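Local coordinates for protein short chain dehydrogenase (A0QTM2 homolog) (Mycobacterium thermoresistibile, PDB 3SC4) that probably catalyses the NAD(P)-dependent oxidation or reduction of an alcohol or carbonyl substrate, as a Rossmann-fold short-chain dehydrogenase, at residues Arg197-Thr202 / Ala216-Pro221; Lys10-Ser15 / Ile96-Ala101; Gly33-Leu38 / Gly64-Pro69. One frame throughout, in Å; residues are numbered along the deposited sequence.

Interaction 1 of 3, residues Arg197-Thr202 / Ala216-Pro221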
loop_
_atom_site.group_PDB
_atom_site.type_symbol
_atom_site.label_atom_id
_atom_site.label_comp_id
_atom_site.label_asym_id
_atom_site.label_seq_id
_atom_site.Cartn_x
_atom_site.Cartn_y
_atom_site.Cartn_z
ATOM N N ARG B 197 -10.066 -2.048 -18.968
ATOM C CA ARG B 197 -10.576 -0.686 -19.055
ATOM C C ARG B 197 -12.039 -0.581 -18.690
ATOM O O ARG B 197 -12.507 0.505 -18.348
ATOM C CB ARG B 197 -10.412 -0.117 -20.473
ATOM C CG ARG B 197 -9.043 0.349 -20.786
ATOM C CD ARG B 197 -9.014 1.089 -22.100
ATOM N NE ARG B 197 -7.717 1.715 -22.311
ATOM C CZ ARG B 197 -7.423 2.991 -22.066
ATOM N NH1 ARG B 197 -8.320 3.841 -21.583
ATOM N NH2 ARG B 197 -6.204 3.431 -22.308
ATOM N N THR B 198 -12.778 -1.675 -18.828
ATOM C CA THR B 198 -14.195 -1.674 -18.523
ATOM C C THR B 198 -14.439 -2.629 -17.378
ATOM O O THR B 198 -13.547 -3.385 -17.004
ATOM C CB THR B 198 -15.002 -2.184 -19.701
ATOM O OG1 THR B 198 -14.838 -3.609 -19.793
ATOM C CG2 THR B 198 -14.559 -1.503 -20.998
ATOM N N THR B 199 -15.646 -2.633 -16.831
ATOM C CA THR B 199 -16.019 -3.683 -15.891
ATOM C C THR B 199 -16.099 -4.958 -16.698
ATOM O O THR B 199 -16.449 -4.915 -17.861
ATOM C CB THR B 199 -17.381 -3.443 -15.252
ATOM O OG1 THR B 199 -18.335 -3.116 -16.277
ATOM C CG2 THR B 199 -17.282 -2.305 -14.303
ATOM N N VAL B 200 -15.768 -6.075 -16.066
ATOM C CA VAL B 200 -15.863 -7.396 -16.680
ATOM C C VAL B 200 -16.992 -8.192 -16.060
ATOM O O VAL B 200 -16.992 -8.427 -14.857
ATOM C CB VAL B 200 -14.562 -8.208 -16.483
ATOM C CG1 VAL B 200 -14.750 -9.595 -17.058
ATOM C CG2 VAL B 200 -13.380 -7.494 -17.147
ATOM N N ALA B 201 -17.947 -8.603 -16.885
ATOM C CA ALA B 201 -19.114 -9.363 -16.423
ATOM C C ALA B 201 -18.755 -10.847 -16.383
ATOM O O ALA B 201 -18.282 -11.402 -17.355
ATOM C CB ALA B 201 -20.293 -9.129 -17.340
ATOM N N THR B 202 -18.950 -11.478 -15.244
ATOM C CA THR B 202 -18.631 -12.881 -15.085
ATOM C C THR B 202 -19.925 -13.580 -14.735
ATOM O O THR B 202 -20.928 -12.927 -14.460
ATOM C CB THR B 202 -17.610 -13.062 -13.979
ATOM O OG1 THR B 202 -18.204 -12.695 -12.734
ATOM C CG2 THR B 202 -16.427 -12.161 -14.223
ATOM N N ALA B 216 -24.485 -4.702 -20.900
ATOM C CA ALA B 216 -24.217 -3.989 -22.145
ATOM C C ALA B 216 -23.039 -3.051 -21.998
ATOM O O ALA B 216 -22.346 -2.770 -22.961
ATOM C CB ALA B 216 -25.465 -3.215 -22.608
ATOM N N ARG B 217 -22.795 -2.589 -20.784
ATOM C CA ARG B 217 -21.686 -1.685 -20.532
ATOM C C ARG B 217 -20.371 -2.401 -20.208
ATOM O O ARG B 217 -19.406 -1.754 -19.873
ATOM C CB ARG B 217 -22.049 -0.732 -19.375
ATOM C CG ARG B 217 -23.386 0.042 -19.556
ATOM C CD ARG B 217 -23.356 1.420 -18.856
ATOM N NE ARG B 217 -22.868 2.484 -19.744
ATOM C CZ ARG B 217 -22.106 3.520 -19.378
ATOM N NH1 ARG B 217 -21.688 3.682 -18.128
ATOM N NH2 ARG B 217 -21.732 4.409 -20.287
ATOM N N SER B 218 -20.340 -3.728 -20.308
ATOM C CA SER B 218 -19.224 -4.528 -19.795
ATOM C C SER B 218 -18.553 -5.345 -20.882
ATOM O O SER B 218 -19.055 -5.446 -21.999
ATOM C CB SER B 218 -19.715 -5.478 -18.702
ATOM O OG SER B 218 -20.254 -4.763 -17.610
ATOM N N ARG B 219 -17.413 -5.932 -20.545
ATOM C CA ARG B 219 -16.708 -6.848 -21.447
ATOM C C ARG B 219 -16.554 -8.225 -20.810
ATOM O O ARG B 219 -16.701 -8.383 -19.589
ATOM C CB ARG B 219 -15.340 -6.289 -21.874
ATOM C CG ARG B 219 -15.447 -5.197 -22.933
ATOM C CD ARG B 219 -14.100 -4.740 -23.495
ATOM N NE ARG B 219 -14.325 -4.005 -24.736
ATOM C CZ ARG B 219 -13.838 -2.803 -25.046
ATOM N NH1 ARG B 219 -13.003 -2.148 -24.250
ATOM N NH2 ARG B 219 -14.171 -2.264 -26.205
ATOM N N LYS B 220 -16.262 -9.207 -21.660
ATOM C CA LYS B 220 -16.097 -10.603 -21.244
ATOM C C LYS B 220 -14.726 -10.874 -20.603
ATOM O O LYS B 220 -13.769 -10.153 -20.844
ATOM C CB LYS B 220 -16.322 -11.547 -22.439
ATOM C CG LYS B 220 -17.703 -11.432 -23.081
ATOM C CD LYS B 220 -17.993 -12.567 -24.072
ATOM C CE LYS B 220 -17.499 -12.258 -25.517
ATOM N NZ LYS B 220 -17.451 -13.501 -26.421
ATOM N N PRO B 221 -14.631 -11.923 -19.773
ATOM C CA PRO B 221 -13.363 -12.204 -19.091
ATOM C C PRO B 221 -12.223 -12.512 -20.038
ATOM O O PRO B 221 -11.059 -12.342 -19.686
ATOM C CB PRO B 221 -13.673 -13.420 -18.212
ATOM C CG PRO B 221 -15.073 -13.806 -18.503
ATOM C CD PRO B 221 -15.742 -12.745 -19.260
#

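Interaction 2 of 3, residues Lys10-Ser15 / Ile96-Ala101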
loop_
_atom_site.group_PDB
_atom_site.type_symbol
_atom_site.label_atom_id
_atom_site.label_comp_id
_atom_site.label_asym_id
_atom_site.label_seq_id
_atom_site.Cartn_x
_atom_site.Cartn_y
_atom_site.Cartn_z
ATOM N N LYS B 10 4.820 -25.307 -19.857
ATOM C CA LYS B 10 5.141 -24.343 -18.838
ATOM C C LYS B 10 4.184 -24.513 -17.657
ATOM O O LYS B 10 3.096 -25.085 -17.807
ATOM C CB LYS B 10 5.113 -22.936 -19.436
ATOM C CG LYS B 10 6.118 -22.789 -20.597
ATOM C CD LYS B 10 7.037 -21.550 -20.480
ATOM C CE LYS B 10 8.210 -21.581 -21.484
ATOM N NZ LYS B 10 9.148 -22.750 -21.257
ATOM N N THR B 11 4.613 -24.057 -16.482
ATOM C CA THR B 11 3.845 -24.217 -15.263
ATOM C C THR B 11 3.412 -22.879 -14.690
ATOM O O THR B 11 4.244 -22.016 -14.472
ATOM C CB THR B 11 4.669 -24.958 -14.224
ATOM O OG1 THR B 11 4.894 -26.293 -14.687
ATOM C CG2 THR B 11 3.934 -25.022 -12.894
ATOM N N MET B 12 2.112 -22.725 -14.438
ATOM C CA MET B 12 1.557 -21.537 -13.773
ATOM C C MET B 12 1.063 -21.791 -12.351
ATOM O O MET B 12 0.386 -22.782 -12.092
ATOM C CB MET B 12 0.381 -20.985 -14.567
ATOM C CG MET B 12 -0.322 -19.804 -13.893
ATOM S SD MET B 12 -1.247 -18.806 -15.073
ATOM C CE MET B 12 -2.723 -19.755 -15.273
ATOM N N PHE B 13 1.392 -20.872 -11.445
ATOM C CA PHE B 13 0.796 -20.809 -10.117
ATOM C C PHE B 13 -0.147 -19.607 -10.055
ATOM O O PHE B 13 0.283 -18.476 -10.239
ATOM C CB PHE B 13 1.867 -20.666 -9.047
ATOM C CG PHE B 13 1.331 -20.824 -7.639
ATOM C CD1 PHE B 13 1.263 -22.084 -7.036
ATOM C CD2 PHE B 13 0.885 -19.724 -6.923
ATOM C CE1 PHE B 13 0.775 -22.229 -5.755
ATOM C CE2 PHE B 13 0.380 -19.865 -5.644
ATOM C CZ PHE B 13 0.340 -21.129 -5.049
ATOM N N ILE B 14 -1.417 -19.838 -9.777
ATOM C CA ILE B 14 -2.382 -18.753 -9.771
ATOM C C ILE B 14 -3.191 -18.748 -8.474
ATOM O O ILE B 14 -3.693 -19.785 -8.041
ATOM C CB ILE B 14 -3.292 -18.777 -11.038
ATOM C CG1 ILE B 14 -4.216 -17.560 -11.058
ATOM C CG2 ILE B 14 -4.081 -20.060 -11.146
ATOM C CD1 ILE B 14 -5.032 -17.437 -12.339
ATOM N N SER B 15 -3.228 -17.583 -7.823
ATOM C CA SER B 15 -4.087 -17.365 -6.678
ATOM C C SER B 15 -5.452 -16.999 -7.231
ATOM O O SER B 15 -5.589 -16.187 -8.167
ATOM C CB SER B 15 -3.578 -16.254 -5.769
ATOM O OG SER B 15 -3.682 -14.992 -6.412
ATOM N N ILE B 96 5.244 -19.146 -14.350
ATOM C CA ILE B 96 4.293 -18.072 -14.293
ATOM C C ILE B 96 3.612 -18.025 -12.908
ATOM O O ILE B 96 3.136 -19.038 -12.397
ATOM C CB ILE B 96 3.228 -18.251 -15.375
ATOM C CG1 ILE B 96 3.890 -18.344 -16.742
ATOM C CG2 ILE B 96 2.182 -17.080 -15.336
ATOM C CD1 ILE B 96 2.964 -18.849 -17.797
ATOM N N CYS B 97 3.626 -16.842 -12.298
ATOM C CA CYS B 97 2.923 -16.578 -11.065
ATOM C C CYS B 97 1.897 -15.490 -11.350
ATOM O O CYS B 97 2.272 -14.383 -11.732
ATOM C CB CYS B 97 3.904 -16.083 -10.018
ATOM S SG CYS B 97 3.113 -15.617 -8.459
ATOM N N VAL B 98 0.616 -15.813 -11.228
ATOM C CA VAL B 98 -0.428 -14.817 -11.410
ATOM C C VAL B 98 -1.081 -14.529 -10.076
ATOM O O VAL B 98 -1.638 -15.409 -9.466
ATOM C CB VAL B 98 -1.506 -15.271 -12.389
ATOM C CG1 VAL B 98 -2.653 -14.279 -12.385
ATOM C CG2 VAL B 98 -0.922 -15.428 -13.782
ATOM N N ASN B 99 -1.001 -13.281 -9.636
ATOM C CA ASN B 99 -1.670 -12.829 -8.425
ATOM C C ASN B 99 -3.028 -12.259 -8.781
ATOM O O ASN B 99 -3.143 -11.098 -9.192
ATOM C CB ASN B 99 -0.830 -11.775 -7.693
ATOM C CG ASN B 99 0.487 -12.326 -7.209
ATOM O OD1 ASN B 99 0.515 -13.230 -6.391
ATOM N ND2 ASN B 99 1.579 -11.792 -7.720
ATOM N N ASN B 100 -4.047 -13.106 -8.639
ATOM C CA ASN B 100 -5.433 -12.744 -8.971
ATOM C C ASN B 100 -6.383 -12.706 -7.762
ATOM O O ASN B 100 -7.380 -12.055 -7.826
ATOM C CB ASN B 100 -5.960 -13.691 -10.065
ATOM C CG ASN B 100 -7.503 -13.663 -10.204
ATOM O OD1 ASN B 100 -8.089 -12.636 -10.580
ATOM N ND2 ASN B 100 -8.155 -14.797 -9.878
ATOM N N ALA B 101 -6.072 -13.373 -6.666
ATOM C CA ALA B 101 -6.950 -13.356 -5.489
ATOM C C ALA B 101 -7.275 -11.921 -5.115
ATOM O O ALA B 101 -6.398 -11.058 -5.120
ATOM C CB ALA B 101 -6.309 -14.056 -4.332
HETATM O O HOH W 1 -1.839 -13.616 -5.134
#

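Interaction 3 of 3, residues Gly33-Leu38 / Gly64-Pro69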
loop_
_atom_site.group_PDB
_atom_site.type_symbol
_atom_site.label_atom_id
_atom_site.label_comp_id
_atom_site.label_asym_id
_atom_site.label_seq_id
_atom_site.Cartn_x
_atom_site.Cartn_y
_atom_site.Cartn_z
ATOM N N GLY B 33 -1.429 -26.442 -23.460
ATOM C CA GLY B 33 -0.838 -27.649 -22.856
ATOM C C GLY B 33 0.057 -27.355 -21.662
ATOM O O GLY B 33 1.076 -28.030 -21.448
ATOM N N ALA B 34 -0.332 -26.339 -20.886
ATOM C CA ALA B 34 0.434 -25.887 -19.726
ATOM C C ALA B 34 -0.073 -26.590 -18.478
ATOM O O ALA B 34 -1.178 -27.128 -18.469
ATOM C CB ALA B 34 0.294 -24.362 -19.556
ATOM N N ASN B 35 0.752 -26.583 -17.438
ATOM C CA ASN B 35 0.322 -26.975 -16.099
ATOM C C ASN B 35 -0.143 -25.728 -15.323
ATOM O O ASN B 35 0.419 -24.643 -15.490
ATOM C CB ASN B 35 1.451 -27.683 -15.358
ATOM C CG ASN B 35 2.156 -28.733 -16.227
ATOM O OD1 ASN B 35 1.522 -29.484 -16.979
ATOM N ND2 ASN B 35 3.483 -28.758 -16.143
ATOM N N VAL B 36 -1.189 -25.888 -14.513
ATOM C CA VAL B 36 -1.720 -24.810 -13.711
ATOM C C VAL B 36 -2.059 -25.298 -12.311
ATOM O O VAL B 36 -2.918 -26.133 -12.139
ATOM C CB VAL B 36 -3.007 -24.255 -14.323
ATOM C CG1 VAL B 36 -3.613 -23.178 -13.399
ATOM C CG2 VAL B 36 -2.742 -23.694 -15.711
ATOM N N ALA B 37 -1.370 -24.781 -11.308
ATOM C CA ALA B 37 -1.743 -25.005 -9.912
ATOM C C ALA B 37 -2.566 -23.812 -9.482
ATOM O O ALA B 37 -2.215 -22.674 -9.793
ATOM C CB ALA B 37 -0.505 -25.149 -9.025
ATOM N N LEU B 38 -3.681 -24.073 -8.808
ATOM C CA LEU B 38 -4.591 -23.018 -8.381
ATOM C C LEU B 38 -4.852 -23.216 -6.906
ATOM O O LEU B 38 -5.099 -24.340 -6.454
ATOM C CB LEU B 38 -5.891 -23.007 -9.200
ATOM C CG LEU B 38 -6.786 -24.252 -9.374
ATOM C CD1 LEU B 38 -8.104 -23.862 -10.004
ATOM C CD2 LEU B 38 -6.154 -25.292 -10.224
ATOM N N GLY B 64 -7.034 -28.600 -22.163
ATOM C CA GLY B 64 -5.807 -29.258 -22.667
ATOM C C GLY B 64 -4.605 -29.256 -21.736
ATOM O O GLY B 64 -3.516 -29.691 -22.111
ATOM N N GLY B 65 -4.792 -28.762 -20.517
ATOM C CA GLY B 65 -3.691 -28.628 -19.569
ATOM C C GLY B 65 -3.799 -29.642 -18.464
ATOM O O GLY B 65 -4.691 -30.499 -18.464
ATOM N N GLN B 66 -2.870 -29.534 -17.521
ATOM C CA GLN B 66 -2.864 -30.366 -16.323
ATOM C C GLN B 66 -3.176 -29.430 -15.147
ATOM O O GLN B 66 -2.677 -28.304 -15.093
ATOM C CB GLN B 66 -1.508 -31.078 -16.180
ATOM C CG GLN B 66 -1.471 -32.576 -16.577
ATOM C CD GLN B 66 -2.167 -32.924 -17.932
ATOM O OE1 GLN B 66 -1.694 -32.543 -19.024
ATOM N NE2 GLN B 66 -3.280 -33.679 -17.852
ATOM N N ALA B 67 -4.030 -29.879 -14.233
ATOM C CA ALA B 67 -4.504 -29.040 -13.139
ATOM C C ALA B 67 -4.104 -29.611 -11.793
ATOM O O ALA B 67 -4.088 -30.818 -11.601
ATOM C CB ALA B 67 -6.015 -28.863 -13.201
ATOM N N LEU B 68 -3.779 -28.719 -10.862
ATOM C CA LEU B 68 -3.460 -29.103 -9.496
ATOM C C LEU B 68 -4.223 -28.160 -8.566
ATOM O O LEU B 68 -3.713 -27.115 -8.181
ATOM C CB LEU B 68 -1.951 -29.034 -9.250
ATOM C CG LEU B 68 -1.524 -29.533 -7.872
ATOM C CD1 LEU B 68 -1.787 -31.037 -7.718
ATOM C CD2 LEU B 68 -0.056 -29.191 -7.624
ATOM N N PRO B 69 -5.463 -28.516 -8.228
ATOM C CA PRO B 69 -6.193 -27.688 -7.286
ATOM C C PRO B 69 -5.636 -27.906 -5.905
ATOM O O PRO B 69 -5.416 -29.033 -5.524
ATOM C CB PRO B 69 -7.613 -28.240 -7.369
ATOM C CG PRO B 69 -7.423 -29.710 -7.727
ATOM C CD PRO B 69 -6.207 -29.731 -8.610
#

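Interaction 1 of 3, residues Arg197-Thr202 / Ala216-Pro221
Val200 and Arg219 form an isolated beta bridge between two loops that flank helix 203-209, in the part of the short-chain dehydrogenase fold that follows strand 190-195 and in relatives usually helps to shape the substrate pocket. Two backbone bonds make the bridge: Arg219 N gives its hydrogen to Thr199 O at 3.0 Å and Ala201 N reaches Arg219 O, also at 3.0 Å. The intervening Val200 CA adds a C-H contact to that second carbonyl. Thr199 O is satisfied twice. The Arg219 N-H comes in the carbonyl plane, whereas the hydroxyl of the preceding Thr198 donates from above it, 52° out of plane, with OG1 2.8 Å from Thr199 O. Holding OG1 between the backbone N and the carbonyl carbon (chi1 74°) aims it there and lays it over the aliphatic part of Arg219, 3.4 Å from CB. The Arg219 chain crosses Thr198 at about a right angle and runs extended to its guanidinium, whose charge is met beyond the loops by Asp261 and Glu246, with Asn278 bonded to NH2. At the other end, Pro221 CD lies 3.4 Å from Ala201 O and packs against Val200 CG1. A side-chain bond adds to the bridge: Thr199 OG1 and Ser218 OG lie 2.9 Å apart, and either hydroxyl could donate.

Interaction 2 of 3, residues Lys10-Ser15 / Ile96-Ala101
Strands Thr11-Ser15 and Ile96-Asn99 run parallel, their axes 4.6 Å apart and 14° from perfect alignment, with Met12, Phe13 and Ile14 level with Ile96, Cys97 and Val98. The ladder passes from Ile96 N to Thr11 O, back from Phe13 N to Ile96 O (2.7 Å), and on through Val98 and Ser15. On one face the Met12 sulfur spans two neighbours, with SD 3.6 Å from Val98 CG2 and 3.8 Å from Ile96 CG2; further along, Ile14 lies beside Val98, pointing the same way. The Phe13 ring leaves by the other face to pack on helix 77-91.

The Ser15 hydroxyl ties the end of strand 11-15 to the loop that leaves strand 96-99. Its OG, flanked by backbone N and carbonyl carbon (chi1 68°), accepts from Asn100 N at 2.9 Å and, almost straight (174°), from Ala101 N at 2.9 Å. A water 2.6 Å from Ser15 OG donates to Asn99 OD1, while Asn99 ND2 is held by Ser132 and Thr149. This tie is consistent with the junction, in classical short-chain dehydrogenases, of the glycine-rich TGxxxGxG cofactor motif, here opening with serine, and the NNAG motif, here NNAS, which begins on Asn99 at the strand's end.

Interaction 3 of 3, residues Gly33-Leu38 / Gly64-Pro69
Gly64 meets Gly33 where two strands of a beta-alpha-beta unit begin side by side: strand 35-40, helix 53-63 and strand 66-71 form one crossover of the Rossmann fold, and the last of these is an outermost strand of this chain's sheet. Gly64 closes helix 53-63 in a Schellman motif, its positive phi turning the chain toward the sheet, and its carbonyl O takes a C-H contact from Gly33 CA at 3.4 Å. Gly65, without a side chain, lets Ala34 O come within 3.1 Å of its CA. Gln66 starts the ladder proper. Its N bonds to Ala34 O and its O receives Val36 N at 2.9 Å. On the face toward helix 77-91, Asn35 OD1 rests 3.5 Å from Gln66 CB, the two amide planes turned 62° to each other, while Asn35 ND2 is bonded to Thr11 OG1 in the next strand. Ala67 sits on the face packed by helix 53-63, touching Ala57 and Ile60. Leu68 both gives and takes: its N reaches Val36 O at 3.0 Å, and its O accepts Leu38 N at 3.1 Å. Back on the Asn35 face its CB lies 4.2 Å from Ala37 CB, and its side chain goes on to Gln90 and Phe91. Pro69 brings no N-H, but its nitrogen faces away from strand 35-40, so the ladder loses nothing. Leu38, its CG in the crowded position (chi1 54°), swings its branch over this end, placing CD2 3.8 Å from Pro69 CA.

Interactions 2 and 3 are two seams of one parallel sheet, separated by the seam between strands 35-40 and 11-15, their centres about 10 Å apart, with interaction 3 nested in the loop that interaction 2 closes. That middle seam knits them together: Met12 N lies 2.8 Å from Asn35 O, and Met12 O lies 2.8 Å from Ala37 N, both probable hydrogen bonds. Interaction 1 follows later in the chain and stands apart, its centre about 22 Å from interaction 2's and about 26 Å from interaction 3's. A glycerol, probably from the crystallisation liquor, sits about 4 Å from the Asn100 side chain, near the strand ends where relatives bind cofactor; interaction 1 probably belongs to the substrate side.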